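Local coordinates for protein pyocin-S2 (Pseudomonas aeruginosa, PDB 5ODW) that kills sensitive bacterial cells by breaking down their chromosomal DNA and blocking lipid synthesis, represented here by the N-terminal, mostly helical part of the bacteriocin, at residues Thr60-His65 against Lys165-Asp170; Asn74-Glu79 against Lys173-Ile178; Asp101-Val106 against Gln181-Leu186; Ser131-Lys136 against Ser161-Ala166. All coordinates share one frame; numbering follows the deposited sequence.

Contact 1: residues Thr60-His65 against Lys165-Asp170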
loop_
_atom_site.group_PDB
_atom_site.type_symbol
_atom_site.label_atom_id
_atom_site.label_comp_id
_atom_site.label_asym_id
_atom_site.label_seq_id
_atom_site.Cartn_x
_atom_site.Cartn_y
_atom_site.Cartn_z
ATOM N N THR C 60 -22.620 27.212 19.032
ATOM C CA THR C 60 -23.175 27.164 20.398
ATOM C C THR C 60 -22.261 27.745 21.470
ATOM O O THR C 60 -22.747 28.128 22.535
ATOM C CB THR C 60 -23.580 25.751 20.782
ATOM O OG1 THR C 60 -22.587 24.862 20.295
ATOM C CG2 THR C 60 -24.939 25.361 20.223
ATOM N N LEU C 61 -20.952 27.790 21.197
ATOM C CA LEU C 61 -19.912 28.323 22.068
ATOM C C LEU C 61 -19.700 29.823 21.768
ATOM O O LEU C 61 -19.492 30.615 22.697
ATOM C CB LEU C 61 -18.638 27.528 21.785
ATOM C CG LEU C 61 -17.490 27.636 22.771
ATOM C CD1 LEU C 61 -17.673 26.668 23.935
ATOM C CD2 LEU C 61 -16.183 27.291 22.084
ATOM N N ASP C 62 -19.780 30.211 20.471
ATOM C CA ASP C 62 -19.643 31.602 19.998
ATOM C C ASP C 62 -20.856 32.459 20.356
ATOM O O ASP C 62 -20.694 33.630 20.702
ATOM C CB ASP C 62 -19.432 31.656 18.469
ATOM C CG ASP C 62 -18.109 31.129 17.970
ATOM O OD1 ASP C 62 -17.235 30.832 18.809
ATOM O OD2 ASP C 62 -17.963 30.977 16.743
ATOM N N LYS C 63 -22.069 31.880 20.210
ATOM C CA LYS C 63 -23.354 32.525 20.502
ATOM C C LYS C 63 -23.638 32.552 22.005
ATOM O O LYS C 63 -24.512 33.294 22.454
ATOM C CB LYS C 63 -24.497 31.903 19.679
ATOM C CG LYS C 63 -24.239 32.048 18.168
ATOM C CD LYS C 63 -25.118 31.159 17.290
ATOM C CE LYS C 63 -26.255 31.930 16.662
ATOM N NZ LYS C 63 -25.781 33.082 15.841
ATOM N N SER C 64 -22.850 31.787 22.783
ATOM C CA SER C 64 -22.910 31.796 24.234
ATOM C C SER C 64 -21.988 32.882 24.760
ATOM O O SER C 64 -22.294 33.502 25.776
ATOM C CB SER C 64 -22.534 30.441 24.810
ATOM O OG SER C 64 -23.620 29.541 24.674
ATOM N N HIS C 65 -20.873 33.128 24.068
ATOM C CA HIS C 65 -19.932 34.183 24.432
ATOM C C HIS C 65 -20.520 35.592 24.134
ATOM O O HIS C 65 -20.421 36.479 24.973
ATOM C CB HIS C 65 -18.561 33.951 23.732
ATOM C CG HIS C 65 -17.640 35.144 23.683
ATOM N ND1 HIS C 65 -17.065 35.685 24.829
ATOM C CD2 HIS C 65 -17.208 35.846 22.613
ATOM C CE1 HIS C 65 -16.330 36.701 24.415
ATOM N NE2 HIS C 65 -16.380 36.835 23.091
ATOM N N LYS C 165 -12.014 28.487 27.560
ATOM C CA LYS C 165 -11.073 29.311 28.334
ATOM C C LYS C 165 -10.753 30.683 27.692
ATOM O O LYS C 165 -10.691 31.692 28.385
ATOM C CB LYS C 165 -9.789 28.530 28.601
ATOM C CG LYS C 165 -9.949 27.424 29.627
ATOM C CD LYS C 165 -8.732 26.521 29.655
ATOM C CE LYS C 165 -8.844 25.465 30.742
ATOM N NZ LYS C 165 -8.509 26.001 32.089
ATOM N N ALA C 166 -10.535 30.700 26.378
ATOM C CA ALA C 166 -10.298 31.926 25.596
ATOM C C ALA C 166 -11.435 32.959 25.774
ATOM O O ALA C 166 -11.190 34.145 26.025
ATOM C CB ALA C 166 -10.147 31.565 24.124
ATOM N N TYR C 167 -12.676 32.481 25.638
ATOM C CA TYR C 167 -13.878 33.274 25.801
ATOM C C TYR C 167 -14.107 33.616 27.271
ATOM O O TYR C 167 -14.677 34.669 27.546
ATOM C CB TYR C 167 -15.105 32.565 25.177
ATOM C CG TYR C 167 -15.099 32.490 23.661
ATOM C CD1 TYR C 167 -14.544 33.511 22.893
ATOM C CD2 TYR C 167 -15.693 31.423 22.994
ATOM C CE1 TYR C 167 -14.530 33.445 21.501
ATOM C CE2 TYR C 167 -15.690 31.350 21.600
ATOM C CZ TYR C 167 -15.106 32.364 20.861
ATOM O OH TYR C 167 -15.088 32.313 19.497
ATOM N N SER C 168 -13.665 32.746 28.219
ATOM C CA SER C 168 -13.788 33.022 29.659
ATOM C C SER C 168 -12.805 34.123 30.036
ATOM O O SER C 168 -13.168 35.011 30.797
ATOM C CB SER C 168 -13.547 31.772 30.497
ATOM O OG SER C 168 -14.668 30.912 30.394
ATOM N N ALA C 169 -11.602 34.115 29.439
ATOM C CA ALA C 169 -10.583 35.138 29.660
ATOM C C ALA C 169 -11.014 36.483 29.097
ATOM O O ALA C 169 -10.660 37.502 29.670
ATOM C CB ALA C 169 -9.265 34.713 29.032
ATOM N N ASP C 170 -11.770 36.501 27.994
ATOM C CA ASP C 170 -12.259 37.753 27.418
ATOM C C ASP C 170 -13.273 38.414 28.390
ATOM O O ASP C 170 -13.140 39.595 28.729
ATOM C CB ASP C 170 -12.870 37.510 26.012
ATOM C CG ASP C 170 -13.180 38.790 25.235
ATOM O OD1 ASP C 170 -12.248 39.611 25.033
ATOM O OD2 ASP C 170 -14.348 38.963 24.811
#

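Contact 2: residues Asn74-Glu79 against Lys173-Ile178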
loop_
_atom_site.group_PDB
_atom_site.type_symbol
_atom_site.label_atom_id
_atom_site.label_comp_id
_atom_site.label_asym_id
_atom_site.label_seq_id
_atom_site.Cartn_x
_atom_site.Cartn_y
_atom_site.Cartn_z
ATOM N N ASN C 74 -25.207 43.946 33.428
ATOM C CA ASN C 74 -26.334 43.448 34.227
ATOM C C ASN C 74 -26.023 42.110 34.833
ATOM O O ASN C 74 -26.368 41.876 35.988
ATOM C CB ASN C 74 -27.607 43.357 33.390
ATOM C CG ASN C 74 -27.872 44.603 32.595
ATOM O OD1 ASN C 74 -27.955 45.717 33.144
ATOM N ND2 ASN C 74 -27.932 44.447 31.278
ATOM N N GLU C 75 -25.374 41.230 34.059
ATOM C CA GLU C 75 -24.992 39.898 34.512
ATOM C C GLU C 75 -24.051 39.993 35.711
ATOM O O GLU C 75 -24.312 39.339 36.725
ATOM C CB GLU C 75 -24.353 39.101 33.364
ATOM C CG GLU C 75 -24.123 37.633 33.671
ATOM C CD GLU C 75 -22.893 37.287 34.489
ATOM O OE1 GLU C 75 -21.778 37.714 34.113
ATOM O OE2 GLU C 75 -23.051 36.571 35.502
ATOM N N THR C 76 -22.979 40.802 35.608
ATOM C CA THR C 76 -22.013 40.917 36.693
ATOM C C THR C 76 -22.630 41.682 37.896
ATOM O O THR C 76 -22.428 41.258 39.040
ATOM C CB THR C 76 -20.672 41.435 36.182
ATOM O OG1 THR C 76 -19.643 41.051 37.094
ATOM C CG2 THR C 76 -20.657 42.915 35.935
ATOM N N LEU C 77 -23.464 42.723 37.646
ATOM C CA LEU C 77 -24.131 43.412 38.753
ATOM C C LEU C 77 -25.169 42.495 39.433
ATOM O O LEU C 77 -25.396 42.633 40.636
ATOM C CB LEU C 77 -24.699 44.790 38.374
ATOM C CG LEU C 77 -23.673 45.889 37.983
ATOM C CD1 LEU C 77 -24.379 47.158 37.562
ATOM C CD2 LEU C 77 -22.657 46.200 39.107
ATOM N N LYS C 78 -25.701 41.504 38.691
ATOM C CA LYS C 78 -26.606 40.490 39.231
ATOM C C LYS C 78 -25.793 39.484 40.109
ATOM O O LYS C 78 -26.333 38.965 41.100
ATOM C CB LYS C 78 -27.365 39.760 38.105
ATOM C CG LYS C 78 -28.617 39.005 38.558
ATOM C CD LYS C 78 -28.977 37.898 37.553
ATOM C CE LYS C 78 -29.838 36.804 38.147
ATOM N NZ LYS C 78 -30.031 35.670 37.202
ATOM N N GLU C 79 -24.500 39.223 39.750
ATOM C CA GLU C 79 -23.619 38.334 40.533
ATOM C C GLU C 79 -23.369 39.005 41.884
ATOM O O GLU C 79 -23.488 38.365 42.941
ATOM C CB GLU C 79 -22.267 38.116 39.833
ATOM C CG GLU C 79 -22.243 37.055 38.752
ATOM C CD GLU C 79 -20.849 36.741 38.235
ATOM O OE1 GLU C 79 -19.889 36.801 39.040
ATOM O OE2 GLU C 79 -20.719 36.403 37.035
ATOM N N LYS C 173 -11.610 39.545 31.894
ATOM C CA LYS C 173 -10.861 40.794 31.646
ATOM C C LYS C 173 -11.802 42.007 31.678
ATOM O O LYS C 173 -11.449 43.034 32.261
ATOM C CB LYS C 173 -10.158 40.750 30.266
ATOM C CG LYS C 173 -8.626 40.698 30.291
ATOM C CD LYS C 173 -8.057 40.684 28.858
ATOM C CE LYS C 173 -6.619 40.209 28.729
ATOM N NZ LYS C 173 -6.340 39.635 27.380
ATOM N N ALA C 174 -12.991 41.882 31.042
ATOM C CA ALA C 174 -14.028 42.914 30.957
ATOM C C ALA C 174 -14.793 43.098 32.277
ATOM O O ALA C 174 -15.178 44.227 32.603
ATOM C CB ALA C 174 -14.998 42.578 29.844
ATOM N N GLN C 175 -15.023 41.987 33.022
ATOM C CA GLN C 175 -15.714 41.986 34.315
ATOM C C GLN C 175 -14.930 42.748 35.370
ATOM O O GLN C 175 -15.538 43.428 36.197
ATOM C CB GLN C 175 -16.013 40.561 34.794
ATOM C CG GLN C 175 -17.243 39.948 34.130
ATOM C CD GLN C 175 -17.626 38.611 34.700
ATOM O OE1 GLN C 175 -18.753 38.409 35.139
ATOM N NE2 GLN C 175 -16.723 37.649 34.665
ATOM N N ILE C 176 -13.575 42.645 35.335
ATOM C CA ILE C 176 -12.665 43.355 36.247
ATOM C C ILE C 176 -12.791 44.873 36.008
ATOM O O ILE C 176 -12.848 45.632 36.975
ATOM C CB ILE C 176 -11.199 42.817 36.175
ATOM C CG1 ILE C 176 -11.142 41.335 36.616
ATOM C CG2 ILE C 176 -10.265 43.666 37.064
ATOM C CD1 ILE C 176 -9.992 40.572 36.167
ATOM N N ALA C 177 -12.907 45.293 34.727
ATOM C CA ALA C 177 -13.101 46.688 34.326
ATOM C C ALA C 177 -14.404 47.233 34.922
ATOM O O ALA C 177 -14.413 48.353 35.452
ATOM C CB ALA C 177 -13.133 46.796 32.810
ATOM N N ILE C 178 -15.486 46.420 34.869
ATOM C CA ILE C 178 -16.812 46.748 35.420
ATOM C C ILE C 178 -16.729 46.886 36.943
ATOM O O ILE C 178 -17.319 47.816 37.495
ATOM C CB ILE C 178 -17.938 45.741 34.992
ATOM C CG1 ILE C 178 -18.110 45.681 33.456
ATOM C CG2 ILE C 178 -19.249 46.099 35.678
ATOM C CD1 ILE C 178 -19.124 44.713 32.957
#

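Contact 3: residues Asp101-Val106 against Gln181-Leu186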
loop_
_atom_site.group_PDB
_atom_site.type_symbol
_atom_site.label_atom_id
_atom_site.label_comp_id
_atom_site.label_asym_id
_atom_site.label_seq_id
_atom_site.Cartn_x
_atom_site.Cartn_y
_atom_site.Cartn_z
ATOM N N ASP C 101 -19.214 47.440 53.505
ATOM C CA ASP C 101 -19.470 46.002 53.435
ATOM C C ASP C 101 -19.624 45.564 51.974
ATOM O O ASP C 101 -19.050 44.548 51.581
ATOM C CB ASP C 101 -20.714 45.617 54.260
ATOM C CG ASP C 101 -20.519 45.516 55.764
ATOM O OD1 ASP C 101 -19.392 45.192 56.199
ATOM O OD2 ASP C 101 -21.506 45.711 56.503
ATOM N N GLU C 102 -20.373 46.358 51.177
ATOM C CA GLU C 102 -20.645 46.170 49.744
ATOM C C GLU C 102 -19.357 46.265 48.939
ATOM O O GLU C 102 -19.165 45.456 48.039
ATOM C CB GLU C 102 -21.627 47.240 49.260
ATOM C CG GLU C 102 -22.389 46.945 47.981
ATOM C CD GLU C 102 -23.459 47.989 47.694
ATOM O OE1 GLU C 102 -23.302 49.151 48.139
ATOM O OE2 GLU C 102 -24.461 47.644 47.029
ATOM N N LYS C 103 -18.474 47.246 49.257
ATOM C CA LYS C 103 -17.213 47.390 48.540
ATOM C C LYS C 103 -16.385 46.113 48.647
ATOM O O LYS C 103 -15.936 45.614 47.612
ATOM C CB LYS C 103 -16.412 48.637 48.965
ATOM C CG LYS C 103 -15.272 48.967 47.977
ATOM C CD LYS C 103 -14.406 50.127 48.431
ATOM C CE LYS C 103 -12.995 50.046 47.897
ATOM N NZ LYS C 103 -12.132 49.163 48.727
ATOM N N SER C 104 -16.301 45.521 49.832
ATOM C CA SER C 104 -15.484 44.330 50.030
ATOM C C SER C 104 -15.932 43.192 49.130
ATOM O O SER C 104 -15.110 42.474 48.573
ATOM C CB SER C 104 -15.568 43.897 51.487
ATOM O OG SER C 104 -15.592 45.032 52.329
ATOM N N ILE C 105 -17.238 43.028 49.001
ATOM C CA ILE C 105 -17.826 42.011 48.114
ATOM C C ILE C 105 -17.323 42.199 46.660
ATOM O O ILE C 105 -16.870 41.227 46.052
ATOM C CB ILE C 105 -19.386 41.990 48.223
ATOM C CG1 ILE C 105 -19.854 41.337 49.533
ATOM C CG2 ILE C 105 -20.064 41.333 46.992
ATOM C CD1 ILE C 105 -21.139 41.920 50.084
ATOM N N VAL C 106 -17.402 43.451 46.135
ATOM C CA VAL C 106 -16.960 43.886 44.799
ATOM C C VAL C 106 -15.454 43.573 44.612
ATOM O O VAL C 106 -15.078 42.969 43.597
ATOM C CB VAL C 106 -17.314 45.385 44.544
ATOM C CG1 VAL C 106 -16.556 45.955 43.339
ATOM C CG2 VAL C 106 -18.827 45.582 44.380
ATOM N N GLN C 181 -14.724 50.093 38.173
ATOM C CA GLN C 181 -15.611 51.255 38.083
ATOM C C GLN C 181 -16.666 51.215 39.184
ATOM O O GLN C 181 -16.974 52.268 39.748
ATOM C CB GLN C 181 -16.263 51.355 36.691
ATOM C CG GLN C 181 -17.091 52.637 36.488
ATOM C CD GLN C 181 -17.602 52.836 35.076
ATOM O OE1 GLN C 181 -17.276 52.062 34.170
ATOM N NE2 GLN C 181 -18.412 53.874 34.839
ATOM N N THR C 182 -17.202 50.008 39.505
ATOM C CA THR C 182 -18.175 49.827 40.587
ATOM C C THR C 182 -17.514 50.114 41.947
ATOM O O THR C 182 -18.099 50.841 42.751
ATOM C CB THR C 182 -18.883 48.475 40.495
ATOM O OG1 THR C 182 -19.618 48.433 39.271
ATOM C CG2 THR C 182 -19.847 48.242 41.653
ATOM N N SER C 183 -16.273 49.611 42.152
ATOM C CA SER C 183 -15.447 49.816 43.346
ATOM C C SER C 183 -15.071 51.282 43.522
ATOM O O SER C 183 -15.138 51.772 44.648
ATOM C CB SER C 183 -14.181 48.970 43.290
ATOM O OG SER C 183 -13.605 48.846 44.578
ATOM N N GLN C 184 -14.699 51.988 42.427
ATOM C CA GLN C 184 -14.351 53.409 42.467
ATOM C C GLN C 184 -15.533 54.250 42.958
ATOM O O GLN C 184 -15.397 55.011 43.915
ATOM C CB GLN C 184 -13.856 53.901 41.101
ATOM C CG GLN C 184 -12.326 53.945 40.994
ATOM C CD GLN C 184 -11.631 55.051 41.788
ATOM O OE1 GLN C 184 -10.428 54.972 42.066
ATOM N NE2 GLN C 184 -12.338 56.132 42.132
ATOM N N GLU C 185 -16.703 54.053 42.351
ATOM C CA GLU C 185 -17.939 54.727 42.726
ATOM C C GLU C 185 -18.271 54.504 44.218
ATOM O O GLU C 185 -18.743 55.435 44.880
ATOM C CB GLU C 185 -19.092 54.229 41.838
ATOM C CG GLU C 185 -19.081 54.798 40.425
ATOM C CD GLU C 185 -19.702 53.945 39.329
ATOM O OE1 GLU C 185 -20.479 53.014 39.647
ATOM O OE2 GLU C 185 -19.415 54.221 38.142
ATOM N N LEU C 186 -17.999 53.286 44.748
ATOM C CA LEU C 186 -18.278 52.948 46.146
ATOM C C LEU C 186 -17.488 53.830 47.135
ATOM O O LEU C 186 -18.108 54.336 48.084
ATOM C CB LEU C 186 -18.116 51.445 46.453
ATOM C CG LEU C 186 -19.170 50.509 45.813
ATOM C CD1 LEU C 186 -18.649 49.105 45.684
ATOM C CD2 LEU C 186 -20.483 50.509 46.563
#

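Contact 4: residues Ser131-Lys136 against Ser161-Ala166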
loop_
_atom_site.group_PDB
_atom_site.type_symbol
_atom_site.label_atom_id
_atom_site.label_comp_id
_atom_site.label_asym_id
_atom_site.label_seq_id
_atom_site.Cartn_x
_atom_site.Cartn_y
_atom_site.Cartn_z
ATOM N N SER C 131 -3.523 34.273 21.716
ATOM C CA SER C 131 -4.649 35.196 21.692
ATOM C C SER C 131 -5.426 35.056 20.392
ATOM O O SER C 131 -6.648 35.156 20.367
ATOM C CB SER C 131 -4.160 36.634 21.864
ATOM O OG SER C 131 -3.212 36.973 20.874
ATOM N N ASP C 132 -4.691 34.844 19.313
ATOM C CA ASP C 132 -5.254 34.689 17.977
ATOM C C ASP C 132 -5.818 33.301 17.721
ATOM O O ASP C 132 -6.181 32.974 16.599
ATOM C CB ASP C 132 -4.170 34.987 16.940
ATOM C CG ASP C 132 -4.714 35.065 15.529
ATOM O OD1 ASP C 132 -5.945 35.197 15.366
ATOM O OD2 ASP C 132 -3.906 35.002 14.580
ATOM N N PHE C 133 -5.895 32.487 18.764
ATOM C CA PHE C 133 -6.374 31.118 18.629
ATOM C C PHE C 133 -7.800 30.983 18.096
ATOM O O PHE C 133 -8.067 30.102 17.284
ATOM C CB PHE C 133 -6.253 30.384 19.962
ATOM C CG PHE C 133 -7.000 29.087 20.002
ATOM C CD1 PHE C 133 -6.614 28.029 19.206
ATOM C CD2 PHE C 133 -8.086 28.926 20.835
ATOM C CE1 PHE C 133 -7.298 26.835 19.239
ATOM C CE2 PHE C 133 -8.776 27.735 20.874
ATOM C CZ PHE C 133 -8.381 26.688 20.076
ATOM N N PRO C 134 -8.717 31.854 18.533
ATOM C CA PRO C 134 -10.092 31.732 18.039
ATOM C C PRO C 134 -10.126 31.902 16.531
ATOM O O PRO C 134 -10.852 31.197 15.841
ATOM C CB PRO C 134 -10.801 32.899 18.719
ATOM C CG PRO C 134 -10.032 33.116 19.971
ATOM C CD PRO C 134 -8.603 32.842 19.616
ATOM N N GLN C 135 -9.341 32.841 16.032
ATOM C CA GLN C 135 -9.225 33.095 14.591
ATOM C C GLN C 135 -8.651 31.900 13.850
ATOM O O GLN C 135 -9.101 31.583 12.750
ATOM C CB GLN C 135 -8.357 34.346 14.322
ATOM C CG GLN C 135 -8.949 35.660 14.839
ATOM C CD GLN C 135 -8.499 36.008 16.240
ATOM O OE1 GLN C 135 -7.431 36.593 16.456
ATOM N NE2 GLN C 135 -9.339 35.715 17.221
ATOM N N LYS C 136 -7.670 31.227 14.477
ATOM C CA LYS C 136 -6.880 30.125 13.928
ATOM C C LYS C 136 -7.417 28.709 14.204
ATOM O O LYS C 136 -7.004 27.784 13.508
ATOM C CB LYS C 136 -5.414 30.243 14.395
ATOM C CG LYS C 136 -4.714 31.527 13.897
ATOM C CD LYS C 136 -4.032 31.383 12.526
ATOM C CE LYS C 136 -3.662 32.718 11.929
ATOM N NZ LYS C 136 -4.797 33.331 11.182
ATOM N N SER C 161 -12.591 23.058 24.628
ATOM C CA SER C 161 -12.116 23.353 25.997
ATOM C C SER C 161 -11.187 24.581 26.011
ATOM O O SER C 161 -11.318 25.431 26.887
ATOM C CB SER C 161 -11.404 22.148 26.612
ATOM O OG SER C 161 -12.277 21.037 26.754
ATOM N N GLU C 162 -10.291 24.685 25.010
ATOM C CA GLU C 162 -9.327 25.776 24.810
ATOM C C GLU C 162 -9.990 27.094 24.378
ATOM O O GLU C 162 -9.425 28.156 24.629
ATOM C CB GLU C 162 -8.232 25.362 23.799
ATOM C CG GLU C 162 -7.222 24.349 24.327
ATOM C CD GLU C 162 -6.305 24.818 25.444
ATOM O OE1 GLU C 162 -5.970 26.026 25.486
ATOM O OE2 GLU C 162 -5.910 23.965 26.272
ATOM N N LEU C 163 -11.162 27.028 23.718
ATOM C CA LEU C 163 -11.948 28.186 23.289
ATOM C C LEU C 163 -12.897 28.596 24.401
ATOM O O LEU C 163 -13.282 29.759 24.466
ATOM C CB LEU C 163 -12.731 27.891 22.002
ATOM C CG LEU C 163 -11.894 27.626 20.749
ATOM C CD1 LEU C 163 -12.765 27.213 19.607
ATOM C CD2 LEU C 163 -11.117 28.849 20.335
ATOM N N ALA C 164 -13.280 27.640 25.283
ATOM C CA ALA C 164 -14.123 27.918 26.450
ATOM C C ALA C 164 -13.288 28.829 27.359
ATOM O O ALA C 164 -13.777 29.881 27.762
ATOM C CB ALA C 164 -14.494 26.624 27.175
ATOM N N LYS C 165 -12.014 28.487 27.560
ATOM C CA LYS C 165 -11.073 29.311 28.334
ATOM C C LYS C 165 -10.753 30.683 27.692
ATOM O O LYS C 165 -10.691 31.692 28.385
ATOM C CB LYS C 165 -9.789 28.530 28.601
ATOM C CG LYS C 165 -9.949 27.424 29.627
ATOM C CD LYS C 165 -8.732 26.521 29.655
ATOM C CE LYS C 165 -8.844 25.465 30.742
ATOM N NZ LYS C 165 -8.509 26.001 32.089
ATOM N N ALA C 166 -10.535 30.700 26.378
ATOM C CA ALA C 166 -10.298 31.926 25.596
ATOM C C ALA C 166 -11.435 32.959 25.774
ATOM O O ALA C 166 -11.190 34.145 26.025
ATOM C CB ALA C 166 -10.147 31.565 24.124
#

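Contact 1: residues Thr60-His65 against Lys165-Asp170
The helical turns 60-65 and 165-170 run nearly parallel, their axes 6° apart in direction and 10.6 Å apart at closest approach, with His65 and Tyr167 nearest in the backbone. Both aromatic side chains leave their helices toward the partner and meet as an offset stack, the ring centroids 4.3 Å apart and the planes turned by 11°. His65 has CG anti to its backbone N (chi1 163°), which lays the imidazole flat over one face of the phenol, so that Tyr167 CD1 lies over the centre of the imidazole. The root of the same side chain extends the overlap: His65 CB stands 4.0 Å from the centroid of the Tyr167 ring, a CH-pi contact. At the far end of the phenol, Tyr167 OH donates a 2.7 Å hydrogen bond to Asp62 OD1, approaching from above the carboxylate plane. Asp170 OD2 comes to the imidazole edge, 3.0 Å from His65 CE1. Leu61 CD2 reaches Tyr167 CE2 obliquely at 4.1 Å. Arg58, one turn before Asp62, forms a salt bridge with OD1, its second partner. Leu61 also packs on Val12 of strand 12-14, and Ala169 on Leu117 and Ile120 of helix 96-121.

Contact 2: residues Asn74-Glu79 against Lys173-Ile178
Helices 72-86 and 153-204 meet here as a steep helix-helix crossing within a mainly helical domain: the signed angle between the local axes is -67°, and they come no closer than 10.4 Å. Thr76 and Gln175 mark the crossing point, their CA atoms being 6.8 Å apart. Ile178, one turn beyond Gln175, shows how the apolar part is built. Its CB is 4.0 Å from Thr76 CG2. At the branch, CG2 is anti to the backbone N and comes closest, 3.5 Å from Thr76 CG2. The other branch leaves through CG1, anti to the carbonyl carbon, and its extended end brings CD1 to 3.8 Å from the same methyl, so both arms of the isoleucine bear on one carbon.

The polar part lies on the other side of Thr76. Gln175 stretches out beyond CG toward Glu75, Thr76 and Glu79. Glu75 gets there by a bend at chi2, whereas Glu79 is extended. Glu75 OE2 lies 2.8 Å from Glu79 OE2, and one of the two acids may be protonated; Glu79 OE1 has a weak, long ion pair with Lys113. Ile23, from a loop, packs against Glu75, Glu79 and Gln175, while Leu109 of helix 96-121 packs on Glu79 and Lys113 on Gln175. Thr76 divides the two parts by its torsion: OG1 is anti to the backbone N and lies 4.0 Å from Gln175 CG, while CG2 takes the crowded position between N and the carbonyl carbon.

Contact 3: residues Asp101-Val106 against Gln181-Leu186
Glu102 opens the contact from helix 96-121, its CB directed at the partner helix. With CG anti to the backbone N and the chain extended beyond it, the side chain crosses Leu186 at about a right angle, and OE1 comes to 3.5 Å from Leu186 CD2. The carboxylate thus lies alongside a methyl group, and its other oxygen, OE2, has a long, weak ion pair with Lys84.

Lys103 follows, and its backbone takes part too: CA lies 3.6 Å from Leu186 CD1, so the leucine methyl sits almost on the helix surface. The aliphatic chain then runs obliquely past Leu186 CB and along Ser183, with CE 3.6 Å from Ser183 OG, before bending at chi4. Its NZ forms a salt bridge with Asp107, whose other oxygen accepts a hydrogen bond from Ser183 OG. That carboxylate therefore ties a charge on its own helix to a hydroxyl on the opposite one.

This is an antiparallel helix pair. The local axes run at 161° to each other and approach to 9.5 Å, with Lys103 and Ser183 level at a CA separation of 6.0 Å.

A turn after Glu102, Val106 divides its methyls between three residues. CG1, anti to the backbone N, bears on Ser183 CB at 3.8 Å. CG2 meets Leu186 CD1 tip to tip at 3.8 Å and also touches Thr182 CG2, at 3.9 Å, while Thr182 OG1 bonds to the carbonyl of Ile178.

Contact 4: residues Ser131-Lys136 against Ser161-Ala166
The first turn of helix 133-148 presses its leading residues against one side of helix 153-204, with Pro134 and Leu163 nearest in the backbone at a CA separation of 6.6 Å. Phe133 is the main projection. Its CG is anti to the backbone N (chi1 167°), which swings the ring across to the partner helix, where CE2 lies 3.8 Å from both Glu162 CB and Glu162 C. The ring thus lies against the stem and backbone of Glu162, next to Leu163, whose side chain it crosses at about a right angle. Leu163, beside Phe133, brings CD2 to 3.8 Å from Pro134 CA. One turn further on, the proline ring tip makes a loose contact with the low bump of Ala166, Pro134 CG and Ala166 CB being 4.4 Å apart. Leu61 of helix 47-70 packs on Leu163 as well, and Tyr128 touches Phe133. Glu162 brings only its stem to this surface: beyond a bend at chi2 its carboxylate turns away to salt bridges with Arg158 and Arg123. The contact between the two segments is apolar, consistent with burial of carbon surface; a hydrogen bond from Arg58 to the Pro134 carbonyl adds a polar tie from helix 47-70.

In the fold
All four contacts use helix 153-204, which they occupy in the order 4, 1, 2, 3 from its N-terminal side. Contacts 1 and 4 are nearest, with centres about 8 Å apart; they share Lys165 and Ala166 and join where Leu61 CD2 meets Leu163 CB at 3.5 Å. Arg58 links them too, through Asp62 and the Pro134 carbonyl. Contacts 2 and 3, about 12 Å between centres, touch through Leu77 CD2 and Thr182 OG1 at 3.8 Å. Contacts 3 and 4 lie on opposite sides of the chain's centre, about 31 Å between centres. The nuclease domain of this family is C-terminal and lies beyond this chain, whose helices may instead belong to receptor recognition.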